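Local atomic coordinates of AP endonuclease, family 2 (PDB entry 3NGF), a protein that probably interconverts hydroxypyruvate and its aldehyde isomer as a manganese-binding isomerase of the hyi family, built on a xylose isomerase-like TIM barrel. Residues Val180-Asp185 and Glu201-Ala206; Phe207-Ile212 and Val238-Trp243. All blocks are in the same frame, centred on the assembly; numbering follows the deposited sequence.

Contact 1: residues Val180-Asp185 and Glu201-Ala206; sequences VAVQLD and EKMNGA. With MN (manganese (II) ion), chain C.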
loop_
_atom_site.group_PDB
_atom_site.type_symbol
_atom_site.label_atom_id
_atom_site.label_comp_id
_atom_site.label_asym_id
_atom_site.label_seq_id
_atom_site.Cartn_x
_atom_site.Cartn_y
_atom_site.Cartn_z
ATOM N N VAL A 180 -9.470 9.735 3.544
ATOM C CA VAL A 180 -8.772 8.722 4.326
ATOM C C VAL A 180 -9.508 7.411 4.072
ATOM O O VAL A 180 -10.759 7.403 4.028
ATOM C CB VAL A 180 -8.786 9.055 5.829
ATOM C CG1 VAL A 180 -8.187 7.947 6.652
ATOM C CG2 VAL A 180 -8.057 10.364 6.110
ATOM N N ALA A 181 -8.761 6.323 3.871
ATOM C CA ALA A 181 -9.351 4.995 3.679
ATOM C C ALA A 181 -8.388 3.894 4.061
ATOM O O ALA A 181 -7.299 4.147 4.552
ATOM C CB ALA A 181 -9.846 4.805 2.244
ATOM N N VAL A 182 -8.827 2.665 3.854
ATOM C CA VAL A 182 -8.057 1.473 4.165
ATOM C C VAL A 182 -7.343 0.965 2.908
ATOM O O VAL A 182 -7.882 1.033 1.785
ATOM C CB VAL A 182 -8.980 0.372 4.699
ATOM C CG1 VAL A 182 -8.186 -0.956 4.993
ATOM C CG2 VAL A 182 -9.697 0.861 5.981
ATOM N N GLN A 183 -6.104 0.515 3.099
ATOM C CA GLN A 183 -5.356 -0.214 2.091
ATOM C C GLN A 183 -5.550 -1.707 2.402
ATOM O O GLN A 183 -5.068 -2.201 3.420
ATOM C CB GLN A 183 -3.888 0.182 2.171
ATOM C CG GLN A 183 -2.950 -0.510 1.173
ATOM C CD GLN A 183 -1.582 0.112 1.161
ATOM O OE1 GLN A 183 -1.433 1.313 1.342
ATOM N NE2 GLN A 183 -0.560 -0.699 0.917
ATOM N N LEU A 184 -6.296 -2.392 1.544
ATOM C CA LEU A 184 -6.689 -3.797 1.748
ATOM C C LEU A 184 -5.708 -4.732 1.025
ATOM O O LEU A 184 -5.830 -4.965 -0.192
ATOM C CB LEU A 184 -8.112 -3.981 1.208
ATOM C CG LEU A 184 -8.739 -5.376 1.210
ATOM C CD1 LEU A 184 -8.658 -6.005 2.598
ATOM C CD2 LEU A 184 -10.192 -5.354 0.668
ATOM N N ASP A 185 -4.711 -5.213 1.758
ATOM C CA ASP A 185 -3.758 -6.212 1.262
ATOM C C ASP A 185 -4.348 -7.590 1.623
ATOM O O ASP A 185 -4.510 -7.948 2.825
ATOM C CB ASP A 185 -2.385 -5.931 1.883
ATOM C CG ASP A 185 -1.289 -6.891 1.429
ATOM O OD1 ASP A 185 -1.598 -8.051 1.163
ATOM O OD2 ASP A 185 -0.093 -6.509 1.387
ATOM N N GLU A 201 -17.207 -7.160 0.634
ATOM C CA GLU A 201 -18.565 -6.652 0.542
ATOM C C GLU A 201 -18.932 -5.700 1.690
ATOM O O GLU A 201 -19.556 -4.634 1.440
ATOM C CB GLU A 201 -19.548 -7.822 0.411
ATOM C CG GLU A 201 -19.452 -8.478 -0.986
ATOM C CD GLU A 201 -20.193 -9.782 -1.113
ATOM O OE1 GLU A 201 -20.618 -10.331 -0.092
ATOM O OE2 GLU A 201 -20.361 -10.260 -2.259
ATOM N N LYS A 202 -18.516 -6.038 2.913
ATOM C CA LYS A 202 -18.731 -5.165 4.078
ATOM C C LYS A 202 -17.913 -3.877 3.948
ATOM O O LYS A 202 -18.359 -2.805 4.366
ATOM C CB LYS A 202 -18.318 -5.853 5.389
ATOM C CG LYS A 202 -19.115 -7.053 5.803
ATOM C CD LYS A 202 -18.263 -7.984 6.733
ATOM C CE LYS A 202 -19.107 -8.978 7.496
ATOM N NZ LYS A 202 -18.304 -9.822 8.453
ATOM N N MET A 203 -16.718 -3.982 3.361
ATOM C CA MET A 203 -15.786 -2.854 3.278
ATOM C C MET A 203 -16.013 -2.001 2.035
ATOM O O MET A 203 -15.255 -1.068 1.782
ATOM C CB MET A 203 -14.340 -3.351 3.288
ATOM C CG MET A 203 -13.864 -3.941 4.636
ATOM S SD MET A 203 -12.207 -4.639 4.569
ATOM C CE MET A 203 -11.229 -3.105 4.441
ATOM N N ASN A 204 -17.034 -2.330 1.246
ATOM C CA ASN A 204 -17.179 -1.698 -0.057
ATOM C C ASN A 204 -17.307 -0.196 0.130
ATOM O O ASN A 204 -18.056 0.265 0.991
ATOM C CB ASN A 204 -18.369 -2.241 -0.799
ATOM C CG ASN A 204 -18.466 -1.695 -2.219
ATOM O OD1 ASN A 204 -17.443 -1.403 -2.873
ATOM N ND2 ASN A 204 -19.696 -1.561 -2.703
ATOM N N GLY A 205 -16.537 0.547 -0.655
ATOM C CA GLY A 205 -16.480 2.014 -0.534
ATOM C C GLY A 205 -15.544 2.533 0.556
ATOM O O GLY A 205 -15.427 3.756 0.726
ATOM N N ALA A 206 -14.870 1.641 1.291
ATOM C CA ALA A 206 -13.958 2.050 2.394
ATOM C C ALA A 206 -12.490 1.664 2.162
ATOM O O ALA A 206 -11.642 1.970 2.988
ATOM C CB ALA A 206 -14.436 1.472 3.722
HETATM MN MN MN C . 0.987 -4.597 1.684
HETATM O O HOH W 1 2.166 -2.436 1.858
HETATM O O HOH W 2 2.514 -5.285 3.214
#
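Val182 and Ala206 join strand 180-185 of a TIM barrel to the turn that leads from helix 196-202 back into the next parallel strand. The one hydrogen bond across them runs from Val182 N to Ala206 O (3.0 Å), nearly straight at 167° and in the plane of the carbonyl. Ala181 CB packs against the same oxygen, 3.4 Å from Ala206 O; its small side chain suits the close approach of turn and strand.

The turn itself is type II, running from Met203 to Ala206 and closed by Ala206 N bonding to Met203 O. Gly205 sits in it with phi at 83°, a conformation that glycine adopts readily.

The apolar part rests on Met203, which reaches back from the end of the helix to the strand. Its chain bends at chi3 (72°), which brings the terminal methyl round to Val182: Met203 CE lies 3.8 Å from Val182 CG1, and the two side chains cross at about a right angle. The sulfur lies more loosely beside Leu184, with Met203 SD 4.3 Å from Leu184 CD1. A long, flexible, unbranched side chain can thus serve two branched ones, and Gln165 of helix 165-175 touches all three.

Gln183 and Asp185 serve the other side of the strand. Gln183 NE2 donates a hydrogen bond to the metal ligand Gln211 at OE1. Asp185 OD1 caps the following helix through weak bonds to the backbone N of Tyr187 and of His188, while Asp185 OD2 binds manganese at 2.2 Å.

Contact 2: residues Phe207-Ile212 and Val238-Trp243; sequences FSHVQI and VGYRGW. With MN (manganese (II) ion), chain C.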
loop_
_atom_site.group_PDB
_atom_site.type_symbol
_atom_site.label_atom_id
_atom_site.label_comp_id
_atom_site.label_asym_id
_atom_site.label_seq_id
_atom_site.Cartn_x
_atom_site.Cartn_y
_atom_site.Cartn_z
ATOM N N PHE A 207 -12.181 1.011 1.045
ATOM C CA PHE A 207 -10.795 0.746 0.677
ATOM C C PHE A 207 -10.476 1.383 -0.663
ATOM O O PHE A 207 -11.276 1.293 -1.589
ATOM C CB PHE A 207 -10.454 -0.771 0.700
ATOM C CG PHE A 207 -11.276 -1.604 -0.229
ATOM C CD1 PHE A 207 -12.516 -2.100 0.163
ATOM C CD2 PHE A 207 -10.796 -1.941 -1.489
ATOM C CE1 PHE A 207 -13.289 -2.869 -0.706
ATOM C CE2 PHE A 207 -11.566 -2.709 -2.355
ATOM C CZ PHE A 207 -12.813 -3.171 -1.959
ATOM N N SER A 208 -9.311 2.045 -0.750
ATOM C CA SER A 208 -8.912 2.791 -1.960
ATOM C C SER A 208 -7.749 2.132 -2.702
ATOM O O SER A 208 -7.337 2.610 -3.763
ATOM C CB SER A 208 -8.532 4.226 -1.615
ATOM O OG SER A 208 -9.656 4.929 -1.138
ATOM N N HIS A 209 -7.223 1.051 -2.137
ATOM C CA HIS A 209 -6.151 0.312 -2.767
ATOM C C HIS A 209 -6.252 -1.117 -2.265
ATOM O O HIS A 209 -6.707 -1.359 -1.141
ATOM C CB HIS A 209 -4.787 0.923 -2.456
ATOM C CG HIS A 209 -3.677 0.386 -3.315
ATOM N ND1 HIS A 209 -3.709 0.445 -4.689
ATOM C CD2 HIS A 209 -2.529 -0.257 -2.992
ATOM C CE1 HIS A 209 -2.625 -0.147 -5.178
ATOM N NE2 HIS A 209 -1.890 -0.574 -4.165
ATOM N N VAL A 210 -5.839 -2.029 -3.124
ATOM C CA VAL A 210 -5.838 -3.455 -2.862
ATOM C C VAL A 210 -4.435 -3.950 -3.248
ATOM O O VAL A 210 -3.826 -3.452 -4.183
ATOM C CB VAL A 210 -6.934 -4.186 -3.670
ATOM C CG1 VAL A 210 -6.820 -5.739 -3.494
ATOM C CG2 VAL A 210 -8.326 -3.686 -3.278
ATOM N N GLN A 211 -3.931 -4.906 -2.489
ATOM C CA GLN A 211 -2.699 -5.608 -2.807
ATOM C C GLN A 211 -2.934 -7.109 -2.722
ATOM O O GLN A 211 -3.856 -7.562 -2.026
ATOM C CB GLN A 211 -1.573 -5.200 -1.870
ATOM C CG GLN A 211 -1.057 -3.774 -2.132
ATOM C CD GLN A 211 -0.104 -3.330 -1.069
ATOM O OE1 GLN A 211 -0.329 -3.574 0.108
ATOM N NE2 GLN A 211 0.992 -2.705 -1.475
ATOM N N ILE A 212 -2.121 -7.852 -3.472
ATOM C CA ILE A 212 -2.206 -9.313 -3.563
ATOM C C ILE A 212 -0.845 -10.019 -3.515
ATOM O O ILE A 212 0.192 -9.482 -3.933
ATOM C CB ILE A 212 -2.976 -9.784 -4.836
ATOM C CG1 ILE A 212 -2.209 -9.452 -6.124
ATOM C CG2 ILE A 212 -4.407 -9.201 -4.846
ATOM C CD1 ILE A 212 -2.839 -10.043 -7.415
ATOM N N VAL A 238 -18.286 -5.481 -6.794
ATOM C CA VAL A 238 -18.573 -4.392 -5.868
ATOM C C VAL A 238 -18.298 -3.006 -6.463
ATOM O O VAL A 238 -18.568 -2.005 -5.817
ATOM C CB VAL A 238 -17.816 -4.543 -4.526
ATOM C CG1 VAL A 238 -18.186 -5.892 -3.862
ATOM C CG2 VAL A 238 -16.303 -4.416 -4.718
ATOM N N GLY A 239 -17.778 -2.946 -7.685
ATOM C CA GLY A 239 -17.527 -1.673 -8.348
ATOM C C GLY A 239 -16.193 -1.050 -7.992
ATOM O O GLY A 239 -16.030 0.158 -8.111
ATOM N N TYR A 240 -15.213 -1.865 -7.598
ATOM C CA TYR A 240 -13.878 -1.343 -7.323
ATOM C C TYR A 240 -13.189 -0.985 -8.627
ATOM O O TYR A 240 -13.117 -1.817 -9.521
ATOM C CB TYR A 240 -13.030 -2.362 -6.558
ATOM C CG TYR A 240 -11.652 -1.852 -6.241
ATOM C CD1 TYR A 240 -11.465 -0.813 -5.327
ATOM C CD2 TYR A 240 -10.538 -2.386 -6.853
ATOM C CE1 TYR A 240 -10.203 -0.331 -5.047
ATOM C CE2 TYR A 240 -9.261 -1.890 -6.591
ATOM C CZ TYR A 240 -9.105 -0.881 -5.680
ATOM O OH TYR A 240 -7.846 -0.436 -5.408
ATOM N N ARG A 241 -12.698 0.243 -8.737
ATOM C CA ARG A 241 -11.990 0.686 -9.931
ATOM C C ARG A 241 -10.675 1.375 -9.608
ATOM O O ARG A 241 -10.196 2.219 -10.375
ATOM C CB ARG A 241 -12.912 1.614 -10.750
ATOM C CG ARG A 241 -14.252 0.972 -11.104
ATOM C CD ARG A 241 -14.175 -0.039 -12.228
ATOM N NE ARG A 241 -15.512 -0.531 -12.568
ATOM C CZ ARG A 241 -16.135 -1.554 -11.973
ATOM N NH1 ARG A 241 -15.551 -2.262 -10.991
ATOM N NH2 ARG A 241 -17.360 -1.887 -12.377
ATOM N N GLY A 242 -10.088 1.034 -8.466
ATOM C CA GLY A 242 -8.718 1.451 -8.153
ATOM C C GLY A 242 -7.740 0.481 -8.800
ATOM O O GLY A 242 -8.076 -0.174 -9.781
ATOM N N TRP A 243 -6.533 0.384 -8.250
ATOM C CA TRP A 243 -5.502 -0.498 -8.771
ATOM C C TRP A 243 -5.319 -1.673 -7.823
ATOM O O TRP A 243 -5.673 -1.587 -6.649
ATOM C CB TRP A 243 -4.165 0.233 -8.881
ATOM C CG TRP A 243 -4.097 1.304 -9.933
ATOM C CD1 TRP A 243 -4.552 2.567 -9.831
ATOM C CD2 TRP A 243 -3.527 1.186 -11.231
ATOM N NE1 TRP A 243 -4.298 3.267 -10.986
ATOM C CE2 TRP A 243 -3.667 2.439 -11.868
ATOM C CE3 TRP A 243 -2.894 0.148 -11.919
ATOM C CZ2 TRP A 243 -3.228 2.670 -13.170
ATOM C CZ3 TRP A 243 -2.449 0.388 -13.232
ATOM C CH2 TRP A 243 -2.599 1.634 -13.821
HETATM MN MN MN C . 0.987 -4.597 1.684
HETATM O O HOH W 3 -5.595 2.065 -5.891
HETATM O O HOH W 1 2.166 -2.436 1.858
HETATM O O HOH W 2 2.514 -5.285 3.214
#
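Tyr240 lays its ring beside that of Phe207, the planes 30° apart but slid so far that the rings barely overlap, with centroids 5.2 Å from each other. The CD2-CE2 side of Phe207 meets the CD1-CE1 side of Tyr240, closest at Phe207 CE2 to Tyr240 CD1, 3.5 Å. Tyr240 CG stands anti to its backbone N (chi1 -179°), which starts the ring out from the loop toward the strand. Farther along, Val210 puts a methyl over one face of the tyrosine in a CH-pi contact: Val210 CG2 is 4.1 Å from the ring centroid and offset toward the rim. Gly242 N lies over the centre of the opposite face, so the ring is sandwiched between a strand side chain and its own loop. Gly242 suits this place, since a CB there would clash with Tyr240 OH.

This is the return of a beta-alpha unit in the barrel: strand 207-212 packs against the loop that links helix 228-237, ended by a Schellman motif at Gly239, to strand 243-246. Tyr240 OH lies 3.2 Å from His209 CA and donates a hydrogen bond to Trp243 O (2.8 Å), so the bond closes the loop on itself as it enters the last barrel strand.

Water 3 joins the polar edges. It donates to Ser208 O, accepts from Trp243 N, and lies in the plane of the His209 ring, 2.8 Å from His209 ND1. The other nitrogen, NE2, bonds to Glu41, which also holds Gln211 NE2. Both nitrogens of the imidazole are therefore engaged, which would fix its rotation, while Glu41 connects this water-bridged histidine to the amide of Gln211, whose OE1 binds manganese at 2.3 Å.

Contacts 1 and 2 follow one another along the chain, their centres about 8 Å apart, and meet in neighbouring parallel strands of the barrel. Backbone bonds probably tie those strands, with Leu184 N 2.9 Å from His209 O and Leu184 O 3.0 Å from Gln211 N. On the outer side, Leu184 of contact 1 touches Phe207 of contact 2, making the apolar layers continuous. Toward the interior, each contact supplies one manganese ligand: Asp185 OD2 and Gln211 OE1 stand 3.2 Å apart on the metal. Glu150 and Glu247, both predicted proton donors or acceptors, complete the protein ligands, and waters 1 and 2 also bind the ion.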